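Side-chain contacts in type II restriction enzyme MspI (Moraxella sp., PDB 1SA3), which recognises the palindromic double-stranded DNA sequence 5'-CCGG-3' and cleaves it after the first cytosine, giving fragments with terminal 5'-phosphates: residues E[129-133]-E[134-138]; E[8-12]-E[13-17]; E[54-57]-E[58-61]; E[71-74]-E[75-78]; E[195-198]-E[199-202]. All coordinates share one frame; numbering follows the deposited sequence.

Interaction 1 of 5, residues E[129-133]-E[134-138]; sequences AEYDV and ETICT. With nucleotides of chain A.
The start of helix 133-140 shows how a strand hands over to a helix, with Asp132 as N-cap and Tyr131 and Ile136 packed around the junction. Asp132 extends its carboxylate with CG anti to the backbone N (chi1 174°), and OD2 of Asp132 takes the N-H of Glu134 N at 3.1 Å. The donor lies well above the carboxylate plane. The other oxygen, OD1, is bonded to Gln155. On the inner side, Tyr131 CB meets Ile136 CG1 at 3.6 Å, the two side chains crossing at about a right angle, while the Tyr131 hydroxyl travels on to Cys186 O. Water 1 bridges the strand end and the helix: it accepts from Asp132 N at 2.9 Å and lies 2.8 Å from Thr135 OG1. The helical pattern proper follows, with Ile136 N bonded to Asp132 O at 3.2 Å and Cys137 N to Val133 O at 3.0 Å, the latter almost straight. Glu134 turns outward to Lys148 and Arg152, ending well apart from the Asp132 carboxylate. Upstream, the strand points Glu130 at the DNA; Glu130 OE1 lies 3.2 Å from C5 of DC4 of chain A, and its OE2 pairs with Lys257. The apolar pair between the residue before the cap and the fourth helical residue is a hydrophobic staple, here beside an aspartate N-cap.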
# COMPACT_ATOMS: atom_id res chain seq x y z
N ALA E 129 4.99 6.17 -2.13
CA ALA E 129 6.12 6.11 -3.07
C ALA E 129 6.63 7.48 -3.45
O ALA E 129 5.98 8.50 -3.19
CB ALA E 129 5.71 5.35 -4.33
N GLU E 130 7.80 7.50 -4.07
CA GLU E 130 8.40 8.73 -4.54
C GLU E 130 8.89 8.48 -5.96
O GLU E 130 9.41 7.39 -6.26
CB GLU E 130 9.56 9.17 -3.63
CG GLU E 130 10.69 8.16 -3.47
CD GLU E 130 11.83 8.73 -2.64
OE1 GLU E 130 11.60 9.07 -1.46
OE2 GLU E 130 12.94 8.84 -3.18
N TYR E 131 8.70 9.46 -6.84
CA TYR E 131 9.11 9.29 -8.23
C TYR E 131 9.49 10.60 -8.88
O TYR E 131 9.08 11.67 -8.43
CB TYR E 131 7.97 8.71 -9.08
CG TYR E 131 7.27 7.46 -8.58
CD1 TYR E 131 6.00 7.54 -8.02
CD2 TYR E 131 7.84 6.20 -8.76
CE1 TYR E 131 5.31 6.40 -7.65
CE2 TYR E 131 7.15 5.05 -8.38
CZ TYR E 131 5.89 5.16 -7.83
OH TYR E 131 5.19 4.04 -7.46
N ASP E 132 10.25 10.51 -9.97
CA ASP E 132 10.59 11.70 -10.73
C ASP E 132 9.42 11.86 -11.70
O ASP E 132 8.80 10.87 -12.10
CB ASP E 132 11.87 11.50 -11.53
CG ASP E 132 12.16 12.68 -12.43
OD1 ASP E 132 12.49 13.76 -11.90
OD2 ASP E 132 12.02 12.53 -13.66
N VAL E 133 9.12 13.09 -12.09
CA VAL E 133 8.02 13.36 -13.00
C VAL E 133 8.06 12.53 -14.28
O VAL E 133 7.03 12.02 -14.71
CB VAL E 133 8.00 14.87 -13.37
CG1 VAL E 133 9.30 15.25 -14.07
CG2 VAL E 133 6.80 15.18 -14.25
N GLU E 134 9.23 12.38 -14.89
CA GLU E 134 9.32 11.62 -16.14
C GLU E 134 8.93 10.15 -15.96
O GLU E 134 8.34 9.53 -16.85
CB GLU E 134 10.74 11.71 -16.71
CG GLU E 134 11.18 13.12 -17.12
CD GLU E 134 10.41 13.65 -18.33
OE1 GLU E 134 9.74 12.86 -19.02
OE2 GLU E 134 10.48 14.87 -18.58
N THR E 135 9.26 9.59 -14.80
CA THR E 135 8.95 8.21 -14.50
C THR E 135 7.43 8.03 -14.41
O THR E 135 6.87 7.07 -14.93
CB THR E 135 9.61 7.78 -13.19
OG1 THR E 135 11.01 8.04 -13.28
CG2 THR E 135 9.39 6.30 -12.91
N ILE E 136 6.78 8.97 -13.73
CA ILE E 136 5.33 8.94 -13.58
C ILE E 136 4.64 9.04 -14.94
O ILE E 136 3.77 8.24 -15.29
CB ILE E 136 4.84 10.11 -12.71
CG1 ILE E 136 5.50 10.06 -11.34
CG2 ILE E 136 3.33 10.08 -12.61
CD1 ILE E 136 5.29 11.31 -10.50
N CYS E 137 5.02 10.06 -15.70
CA CYS E 137 4.42 10.29 -17.01
C CYS E 137 4.59 9.07 -17.91
O CYS E 137 3.67 8.69 -18.62
CB CYS E 137 5.02 11.55 -17.65
SG CYS E 137 4.46 13.08 -16.83
N THR E 138 5.76 8.45 -17.85
CA THR E 138 6.04 7.26 -18.65
C THR E 138 5.13 6.10 -18.23
O THR E 138 4.55 5.41 -19.07
CB THR E 138 7.52 6.87 -18.54
OG1 THR E 138 8.31 7.88 -19.17
CG2 THR E 138 7.78 5.54 -19.21
P DC A 4 12.30 3.27 -3.72
OP1 DC A 4 11.98 2.03 -4.46
OP2 DC A 4 11.59 4.53 -4.06
O5' DC A 4 12.05 2.96 -2.18
C5' DC A 4 12.64 1.82 -1.59
C4' DC A 4 12.22 1.72 -0.15
O4' DC A 4 12.93 2.74 0.61
C3' DC A 4 10.73 1.95 0.08
O3' DC A 4 10.21 0.89 0.90
C2' DC A 4 10.67 3.31 0.76
C1' DC A 4 12.03 3.43 1.44
N1 DC A 4 12.52 4.81 1.59
C2 DC A 4 13.12 5.21 2.80
O2 DC A 4 13.25 4.37 3.71
N3 DC A 4 13.54 6.48 2.94
C4 DC A 4 13.38 7.36 1.94
N4 DC A 4 13.78 8.62 2.14
C5 DC A 4 12.79 6.98 0.70
C6 DC A 4 12.38 5.71 0.56
P DC A 3 16.87 7.46 -6.40
OP1 DC A 3 16.68 6.78 -7.70
OP2 DC A 3 16.38 8.85 -6.22
O5' DC A 3 16.23 6.54 -5.28
C5' DC A 3 16.69 5.20 -5.14
C4' DC A 3 16.00 4.52 -3.98
O4' DC A 3 16.55 4.98 -2.72
C3' DC A 3 14.48 4.72 -3.90
O3' DC A 3 13.89 3.43 -3.77
C2' DC A 3 14.29 5.58 -2.66
C1' DC A 3 15.51 5.24 -1.80
N1 DC A 3 15.99 6.31 -0.90
C2 DC A 3 16.25 6.00 0.46
O2 DC A 3 16.02 4.86 0.88
N3 DC A 3 16.74 6.97 1.27
C4 DC A 3 16.97 8.19 0.79
N4 DC A 3 17.47 9.11 1.62
C5 DC A 3 16.71 8.53 -0.58
C6 DC A 3 16.21 7.57 -1.37
O HOH W 1 11.72 8.10 -10.57

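Interaction 2 of 5, residues E[8-12]-E[13-17]; sequences KLYDD and FGIDQ
Tyr10 and Ile15 meet over the last turn of a helix: Tyr10 CD2 lies 3.7 Å from Ile15 CB, and the methyl CG2 of Ile15 comes within 4.0 Å of Tyr10 CE2. Behind this apolar touch stand two backbone bonds. Ile15 N reaches back to Tyr10 O at 3.1 Å, and Gly14 N binds Asp11 O at 3.0 Å from above the carbonyl plane. Together with the positive phi of Gly14 (51°), they make a Schellman motif, with the apolar pair joining the residues linked by its 6→1 bond, Ile15 N to Tyr10 O. Tyr10 O has a second partner, water 2, which donates to it at 2.9 Å and accepts from Asp16 N at 3.0 Å, tying a carbonyl of the last turn to the 3-10 segment that follows. One step earlier, Phe13 N closes the final regular helical bond on Leu9 O. The ring of Phe13 brings its edge to that same oxygen, CD1 standing 3.1 Å from Leu9 O, with the oxygen near the ring plane. Further out, the Tyr10 hydroxyl binds Arg212 O and Tyr34, and Asp16 forms a salt bridge with Arg2. Leu9 and Tyr10 rest on helix 23-41, and the 3-10 segment 15-17 begins the loop that leads to that helix.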
# COMPACT_ATOMS: atom_id res chain seq x y z
N LYS E 8 3.86 -12.47 21.09
CA LYS E 8 5.04 -13.23 20.70
C LYS E 8 5.91 -12.44 19.73
O LYS E 8 7.13 -12.38 19.88
CB LYS E 8 4.63 -14.55 20.05
CG LYS E 8 5.79 -15.29 19.40
CD LYS E 8 5.32 -16.55 18.68
CE LYS E 8 6.32 -16.99 17.62
NZ LYS E 8 7.66 -17.27 18.19
N LEU E 9 5.28 -11.83 18.73
CA LEU E 9 6.02 -11.06 17.74
C LEU E 9 6.68 -9.83 18.37
O LEU E 9 7.83 -9.51 18.05
CB LEU E 9 5.11 -10.64 16.58
CG LEU E 9 4.47 -11.81 15.80
CD1 LEU E 9 3.66 -11.28 14.63
CD2 LEU E 9 5.54 -12.76 15.31
N TYR E 10 5.97 -9.13 19.25
CA TYR E 10 6.57 -7.95 19.88
C TYR E 10 7.80 -8.37 20.68
O TYR E 10 8.77 -7.62 20.78
CB TYR E 10 5.58 -7.23 20.79
CG TYR E 10 4.76 -6.19 20.08
CD1 TYR E 10 3.83 -6.54 19.09
CD2 TYR E 10 4.92 -4.83 20.37
CE1 TYR E 10 3.10 -5.57 18.41
CE2 TYR E 10 4.19 -3.85 19.69
CZ TYR E 10 3.28 -4.23 18.71
OH TYR E 10 2.55 -3.28 18.04
N ASP E 11 7.76 -9.57 21.24
CA ASP E 11 8.88 -10.07 22.02
C ASP E 11 10.03 -10.44 21.10
O ASP E 11 11.17 -10.06 21.35
CB ASP E 11 8.45 -11.28 22.84
CG ASP E 11 9.52 -11.72 23.83
OD1 ASP E 11 9.89 -10.90 24.70
OD2 ASP E 11 9.99 -12.87 23.74
N ASP E 12 9.73 -11.17 20.02
CA ASP E 12 10.77 -11.59 19.08
C ASP E 12 11.48 -10.38 18.47
O ASP E 12 12.67 -10.45 18.14
CB ASP E 12 10.20 -12.44 17.94
CG ASP E 12 9.46 -13.68 18.42
OD1 ASP E 12 9.84 -14.26 19.45
OD2 ASP E 12 8.49 -14.08 17.73
N PHE E 13 10.76 -9.28 18.30
CA PHE E 13 11.35 -8.07 17.71
C PHE E 13 11.88 -7.08 18.75
O PHE E 13 12.27 -5.96 18.40
CB PHE E 13 10.34 -7.37 16.78
CG PHE E 13 10.15 -8.06 15.44
CD1 PHE E 13 9.26 -9.11 15.30
CD2 PHE E 13 10.88 -7.64 14.33
CE1 PHE E 13 9.10 -9.75 14.06
CE2 PHE E 13 10.73 -8.26 13.09
CZ PHE E 13 9.84 -9.32 12.95
N GLY E 14 11.89 -7.48 20.01
CA GLY E 14 12.40 -6.63 21.08
C GLY E 14 11.86 -5.22 21.14
O GLY E 14 12.57 -4.29 21.53
N ILE E 15 10.59 -5.05 20.78
CA ILE E 15 9.96 -3.74 20.79
C ILE E 15 10.05 -3.05 22.15
O ILE E 15 10.48 -1.90 22.24
CB ILE E 15 8.46 -3.82 20.39
CG1 ILE E 15 8.31 -4.42 18.98
CG2 ILE E 15 7.82 -2.44 20.45
CD1 ILE E 15 9.05 -3.66 17.90
N ASP E 16 9.65 -3.76 23.20
CA ASP E 16 9.68 -3.18 24.53
C ASP E 16 11.06 -2.89 25.09
O ASP E 16 11.19 -2.25 26.12
CB ASP E 16 8.89 -4.05 25.51
CG ASP E 16 7.42 -4.17 25.13
OD1 ASP E 16 6.88 -3.21 24.53
OD2 ASP E 16 6.80 -5.21 25.43
N GLN E 17 12.11 -3.36 24.41
CA GLN E 17 13.48 -3.10 24.86
C GLN E 17 14.03 -1.86 24.18
O GLN E 17 15.12 -1.39 24.51
CB GLN E 17 14.40 -4.28 24.56
CG GLN E 17 14.29 -5.46 25.52
CD GLN E 17 12.91 -6.07 25.56
OE1 GLN E 17 12.03 -5.59 26.27
NE2 GLN E 17 12.70 -7.13 24.78
O HOH W 2 9.58 -6.71 23.36

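Interaction 3 of 5, residues E[54-57]-E[58-61]; sequences NAFP and QEKD
Glu59 swings its CG anti to its carbonyl carbon (chi1 -75°) and then folds at chi2 (79°), a bend that brings OE2 back toward Phe56 instead of outward along the helix. Glu59 OE2 arrives 3.5 Å from Phe56 CB and 3.9 Å from Phe56 CD2, obliquely to the ring, whose plane is turned steeply against the carboxylate. The other oxygen, OE1, is gripped from outside by the hydroxyls of Tyr37 and Thr3, which would limit the rotation of the carboxylate. Phe56 for its part leads away from the helix and meets Tyr51 edge-to-face. On another side of the turn, Lys60 takes the opposite form, an extended chain that passes Asn54 at a slant, with Lys60 CD 4.1 Å from Asn54 N. The backbone sets this geometry. Lys60 N bonds Phe56 O at 2.8 Å, and Lys60 CB sits 3.3 Å from that same Phe56 O. Asp61 N reaches Pro57 O at 3.1 Å, the donor standing above the carbonyl plane. Gln58 turns to Tyr37 and to the N-terminal amine of Met1, while Asp61 pairs with Lys65. Phe56 holds the N-cap position without a polar side chain, and Pro57 follows in the first turn, where its lack of an N-H costs no helical bond. The arrangement is characteristic of a proline-led helix N-terminus, here the beginning of helix 57-69 at the protein surface.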
# COMPACT_ATOMS: atom_id res chain seq x y z
N ASN E 54 -13.60 -17.53 16.44
CA ASN E 54 -13.95 -16.61 17.52
C ASN E 54 -13.02 -16.76 18.71
O ASN E 54 -13.13 -16.01 19.68
CB ASN E 54 -15.39 -16.85 17.95
CG ASN E 54 -16.40 -16.42 16.91
OD1 ASN E 54 -17.58 -16.77 16.98
ND2 ASN E 54 -15.94 -15.65 15.93
N ALA E 55 -12.11 -17.73 18.65
CA ALA E 55 -11.15 -17.94 19.73
C ALA E 55 -10.02 -16.90 19.61
O ALA E 55 -9.28 -16.67 20.57
CB ALA E 55 -10.58 -19.35 19.67
N PHE E 56 -9.89 -16.30 18.43
CA PHE E 56 -8.86 -15.27 18.18
C PHE E 56 -9.54 -14.15 17.41
O PHE E 56 -9.29 -13.96 16.22
CB PHE E 56 -7.71 -15.84 17.36
CG PHE E 56 -6.98 -16.96 18.03
CD1 PHE E 56 -7.37 -18.28 17.83
CD2 PHE E 56 -5.91 -16.70 18.87
CE1 PHE E 56 -6.71 -19.32 18.48
CE2 PHE E 56 -5.24 -17.73 19.52
CZ PHE E 56 -5.64 -19.05 19.32
N PRO E 57 -10.40 -13.38 18.08
CA PRO E 57 -11.16 -12.27 17.51
C PRO E 57 -10.37 -11.28 16.67
O PRO E 57 -10.88 -10.78 15.66
CB PRO E 57 -11.78 -11.61 18.74
CG PRO E 57 -11.91 -12.74 19.70
CD PRO E 57 -10.60 -13.44 19.54
N GLN E 58 -9.14 -10.98 17.07
CA GLN E 58 -8.34 -10.02 16.32
C GLN E 58 -7.80 -10.63 15.03
O GLN E 58 -7.97 -10.06 13.96
CB GLN E 58 -7.20 -9.47 17.18
CG GLN E 58 -6.33 -8.42 16.49
CD GLN E 58 -5.54 -7.57 17.48
OE1 GLN E 58 -6.12 -6.84 18.28
NE2 GLN E 58 -4.22 -7.68 17.44
N GLU E 59 -7.17 -11.80 15.13
CA GLU E 59 -6.64 -12.43 13.92
C GLU E 59 -7.78 -12.84 12.99
O GLU E 59 -7.59 -12.93 11.78
CB GLU E 59 -5.77 -13.63 14.28
CG GLU E 59 -4.40 -13.24 14.83
CD GLU E 59 -4.43 -12.82 16.30
OE1 GLU E 59 -3.57 -12.00 16.70
OE2 GLU E 59 -5.30 -13.31 17.05
N LYS E 60 -8.96 -13.10 13.55
CA LYS E 60 -10.10 -13.48 12.72
C LYS E 60 -10.52 -12.25 11.91
O LYS E 60 -10.85 -12.37 10.73
CB LYS E 60 -11.29 -13.95 13.56
CG LYS E 60 -12.45 -14.43 12.69
CD LYS E 60 -13.72 -14.74 13.47
CE LYS E 60 -14.83 -15.21 12.52
NZ LYS E 60 -16.16 -15.34 13.18
N ASP E 61 -10.51 -11.08 12.55
CA ASP E 61 -10.88 -9.85 11.85
C ASP E 61 -9.90 -9.58 10.72
O ASP E 61 -10.30 -9.23 9.61
CB ASP E 61 -10.88 -8.65 12.81
CG ASP E 61 -11.22 -7.34 12.12
OD1 ASP E 61 -12.29 -7.25 11.48
OD2 ASP E 61 -10.41 -6.38 12.20

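Interaction 4 of 5, residues E[71-74]-E[75-78]; sequences NLDL and DNII
The carboxylate of Asp73 and the amide of Asn76 lie side by side and point the same way, but their planes are nearly perpendicular, 84° apart. Neither group is stacked on the other. Asn76 ND2 approaches the stem of the aspartate, 3.8 Å from Asp73 CB, and remains 3.7 Å from Asp73 OD2, too long for a hydrogen bond. Water 3 joins the Asn76 side chain to the Asp73 backbone, accepting from Asn76 ND2 at 2.8 Å and from Asp73 N at 2.9 Å. Both side chains have CG anti to their own carbonyl carbon (chi1 near -64° in each), and this shared setting keeps them alongside one another on the outer surface of the turn. The backbone beneath is a short 3-10 turn. Asn76 N bonds Asp73 O at 2.9 Å and Ile77 N bonds Leu74 O at 3.0 Å, each donor standing above the carbonyl plane, as fits i to i+3 bonds. The opposite character appears inward: Leu74 CD1 and Ile77 CD1 come to 4.3 Å, a loose methyl contact, and both side chains rest on Leu67 of helix 57-69. Ile77 also touches Phe104 of the adjoining strand. The turn therefore separates its chemistry by side, with polar groups and a water outward and branched apolar chains inward. Since the water accepts from both residues, its own hydrogens are left for other acceptors. The Asn76 amide is thus linked through water to the Asp73 N-H, and to the Asp73 carboxylate it is probably a weak dipolar neighbour at most.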
# COMPACT_ATOMS: atom_id res chain seq x y z
N ASN E 71 -12.62 -11.78 -2.18
CA ASN E 71 -13.87 -12.47 -2.49
C ASN E 71 -13.65 -13.98 -2.46
O ASN E 71 -14.10 -14.70 -3.36
CB ASN E 71 -14.40 -12.05 -3.87
CG ASN E 71 -14.78 -10.59 -3.92
OD1 ASN E 71 -15.59 -10.12 -3.12
ND2 ASN E 71 -14.21 -9.85 -4.87
N LEU E 72 -12.95 -14.46 -1.44
CA LEU E 72 -12.65 -15.88 -1.28
C LEU E 72 -13.31 -16.41 -0.02
O LEU E 72 -13.29 -15.75 1.02
CB LEU E 72 -11.15 -16.12 -1.15
CG LEU E 72 -10.22 -16.06 -2.36
CD1 LEU E 72 -8.87 -15.57 -1.90
CD2 LEU E 72 -10.09 -17.44 -3.01
N ASP E 73 -13.88 -17.61 -0.10
CA ASP E 73 -14.51 -18.23 1.05
C ASP E 73 -13.52 -19.18 1.70
O ASP E 73 -12.89 -20.00 1.03
CB ASP E 73 -15.77 -18.98 0.62
CG ASP E 73 -16.83 -18.06 0.05
OD1 ASP E 73 -17.31 -17.18 0.80
OD2 ASP E 73 -17.17 -18.22 -1.14
N LEU E 74 -13.38 -19.07 3.02
CA LEU E 74 -12.46 -19.92 3.76
C LEU E 74 -12.67 -21.39 3.46
O LEU E 74 -11.71 -22.15 3.29
CB LEU E 74 -12.64 -19.67 5.26
CG LEU E 74 -11.76 -20.48 6.22
CD1 LEU E 74 -10.29 -20.28 5.88
CD2 LEU E 74 -12.05 -20.05 7.66
N ASP E 75 -13.93 -21.81 3.37
CA ASP E 75 -14.22 -23.22 3.10
C ASP E 75 -13.76 -23.74 1.74
O ASP E 75 -13.69 -24.94 1.54
CB ASP E 75 -15.71 -23.50 3.27
CG ASP E 75 -16.17 -23.39 4.70
OD1 ASP E 75 -15.37 -23.72 5.61
OD2 ASP E 75 -17.33 -22.98 4.92
N ASN E 76 -13.43 -22.84 0.82
CA ASN E 76 -12.99 -23.28 -0.50
C ASN E 76 -11.47 -23.40 -0.55
O ASN E 76 -10.90 -23.90 -1.52
CB ASN E 76 -13.49 -22.30 -1.58
CG ASN E 76 -15.01 -22.25 -1.69
OD1 ASN E 76 -15.71 -23.09 -1.12
ND2 ASN E 76 -15.53 -21.27 -2.44
N ILE E 77 -10.80 -22.95 0.51
CA ILE E 77 -9.35 -23.00 0.57
C ILE E 77 -8.87 -24.35 1.09
O ILE E 77 -9.21 -24.75 2.21
CB ILE E 77 -8.81 -21.87 1.48
CG1 ILE E 77 -9.27 -20.51 0.93
CG2 ILE E 77 -7.29 -21.93 1.55
CD1 ILE E 77 -9.08 -19.36 1.88
N ILE E 78 -8.07 -25.04 0.29
CA ILE E 78 -7.55 -26.34 0.66
C ILE E 78 -6.16 -26.24 1.27
O ILE E 78 -5.78 -27.06 2.10
CB ILE E 78 -7.49 -27.29 -0.57
CG1 ILE E 78 -8.88 -27.42 -1.19
CG2 ILE E 78 -6.94 -28.64 -0.17
CD1 ILE E 78 -9.97 -27.85 -0.21
O HOH W 3 -14.08 -18.94 -2.64

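Interaction 5 of 5, residues E[195-198]-E[199-202]; sequences EGNI and LHPD
Gly196 and Asn197 grip the returning chain tightly at Asp202 and Leu199, while the exposed Glu195 side chain points away from it. Gly196 N donates to Asp202 OD2 at 2.7 Å, almost straight and on the syn lone pair, and Arg112 pairs with the same oxygen of this buried aspartate. At the turn itself Asn197 OD1 accepts from Leu199 N at 2.9 Å, the donor tilted 28° from the carbonyl plane, and Leu199 CB lies 3.4 Å from Asn197 OD1. Having CG anti to the backbone N (chi1 -173°) carries the amide forward over the turn, where Asn197 CG also comes 3.9 Å from His200 CD2, with amide and imidazole running side by side at steeply inclined planes. His200 N bonds Asn197 O at 3.0 Å; its ND1 is spoken for by Thr188 O. Water 4 sits between the two grips, accepting from Asn197 N at 2.9 Å and lying 2.7 Å from Asp202 OD1. On the loose, solvent side, Glu195 CG is still 4.0 Å from Asp202 OD2, and the Glu195 carboxylate stays further off. Asn197 OD1 on the N-H two residues on makes an Asx turn, which here coincides with a type I beta turn from Asn197 to His200, at the bend before strand 203-210.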
# COMPACT_ATOMS: atom_id res chain seq x y z
N GLU E 195 -3.25 -8.96 -11.79
CA GLU E 195 -3.76 -9.91 -10.80
C GLU E 195 -2.84 -11.13 -10.77
O GLU E 195 -2.52 -11.70 -11.82
CB GLU E 195 -5.19 -10.36 -11.12
CG GLU E 195 -5.87 -11.11 -9.97
CD GLU E 195 -7.12 -11.89 -10.40
OE1 GLU E 195 -6.99 -13.09 -10.72
OE2 GLU E 195 -8.22 -11.30 -10.41
N GLY E 196 -2.41 -11.51 -9.57
CA GLY E 196 -1.54 -12.66 -9.43
C GLY E 196 -0.13 -12.51 -9.97
O GLY E 196 0.61 -13.49 -10.05
N ASN E 197 0.26 -11.30 -10.33
CA ASN E 197 1.60 -11.05 -10.85
C ASN E 197 2.46 -10.60 -9.67
O ASN E 197 2.19 -9.56 -9.09
CB ASN E 197 1.56 -9.95 -11.91
CG ASN E 197 2.90 -9.76 -12.61
OD1 ASN E 197 3.96 -9.89 -11.99
ND2 ASN E 197 2.85 -9.44 -13.89
N ILE E 198 3.49 -11.37 -9.34
CA ILE E 198 4.33 -11.03 -8.19
C ILE E 198 4.99 -9.64 -8.24
O ILE E 198 5.34 -9.08 -7.20
CB ILE E 198 5.41 -12.12 -7.97
CG1 ILE E 198 6.01 -11.98 -6.57
CG2 ILE E 198 6.49 -12.02 -9.04
CD1 ILE E 198 6.86 -13.17 -6.16
N LEU E 199 5.13 -9.07 -9.44
CA LEU E 199 5.74 -7.75 -9.58
C LEU E 199 4.80 -6.60 -9.18
O LEU E 199 5.25 -5.47 -9.02
CB LEU E 199 6.19 -7.52 -11.02
CG LEU E 199 7.22 -8.52 -11.57
CD1 LEU E 199 7.47 -8.25 -13.04
CD2 LEU E 199 8.51 -8.39 -10.77
N HIS E 200 3.51 -6.89 -9.04
CA HIS E 200 2.52 -5.85 -8.69
C HIS E 200 1.58 -6.32 -7.58
O HIS E 200 0.84 -7.29 -7.76
CB HIS E 200 1.71 -5.50 -9.94
CG HIS E 200 2.55 -5.16 -11.13
ND1 HIS E 200 3.32 -4.02 -11.19
CD2 HIS E 200 2.80 -5.85 -12.26
CE1 HIS E 200 4.02 -4.03 -12.31
NE2 HIS E 200 3.72 -5.13 -12.98
N PRO E 201 1.57 -5.62 -6.44
CA PRO E 201 0.70 -5.99 -5.31
C PRO E 201 -0.78 -5.96 -5.71
O PRO E 201 -1.20 -5.07 -6.46
CB PRO E 201 1.00 -4.92 -4.26
CG PRO E 201 2.33 -4.38 -4.65
CD PRO E 201 2.31 -4.38 -6.14
N ASP E 202 -1.54 -6.93 -5.21
CA ASP E 202 -2.97 -7.03 -5.48
C ASP E 202 -3.80 -6.48 -4.32
O ASP E 202 -4.97 -6.11 -4.50
CB ASP E 202 -3.39 -8.49 -5.71
CG ASP E 202 -2.97 -9.00 -7.07
OD1 ASP E 202 -2.63 -8.17 -7.94
OD2 ASP E 202 -2.98 -10.24 -7.27
O HOH W 4 -0.61 -8.64 -9.66

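In the fold
All five contacts are local turns or helix ends, strung in series along the chain and not touching. Interactions 3 and 4 bracket helix 57-69, their centres about 17 Å apart, and strand 77-84 carries the chain from interaction 4 to Asp84, which binds the sodium ion with Glu35 and Asp99. Glu35 belongs to helix 23-41, on which interaction 2 packs; the side chain of Phe13 there is about 10 Å from a bound sodium ion. In interaction 5 the side chain of Ile198 is about 11 Å from a bound sodium ion. Its backbone O is hydrogen-bonded to Thr98 OG1, beside Asp99. Interaction 1 alone includes direct DNA contacts. It lies across the chain's centre from interactions 2, 3 and 4, with centres 37 to 40 Å away.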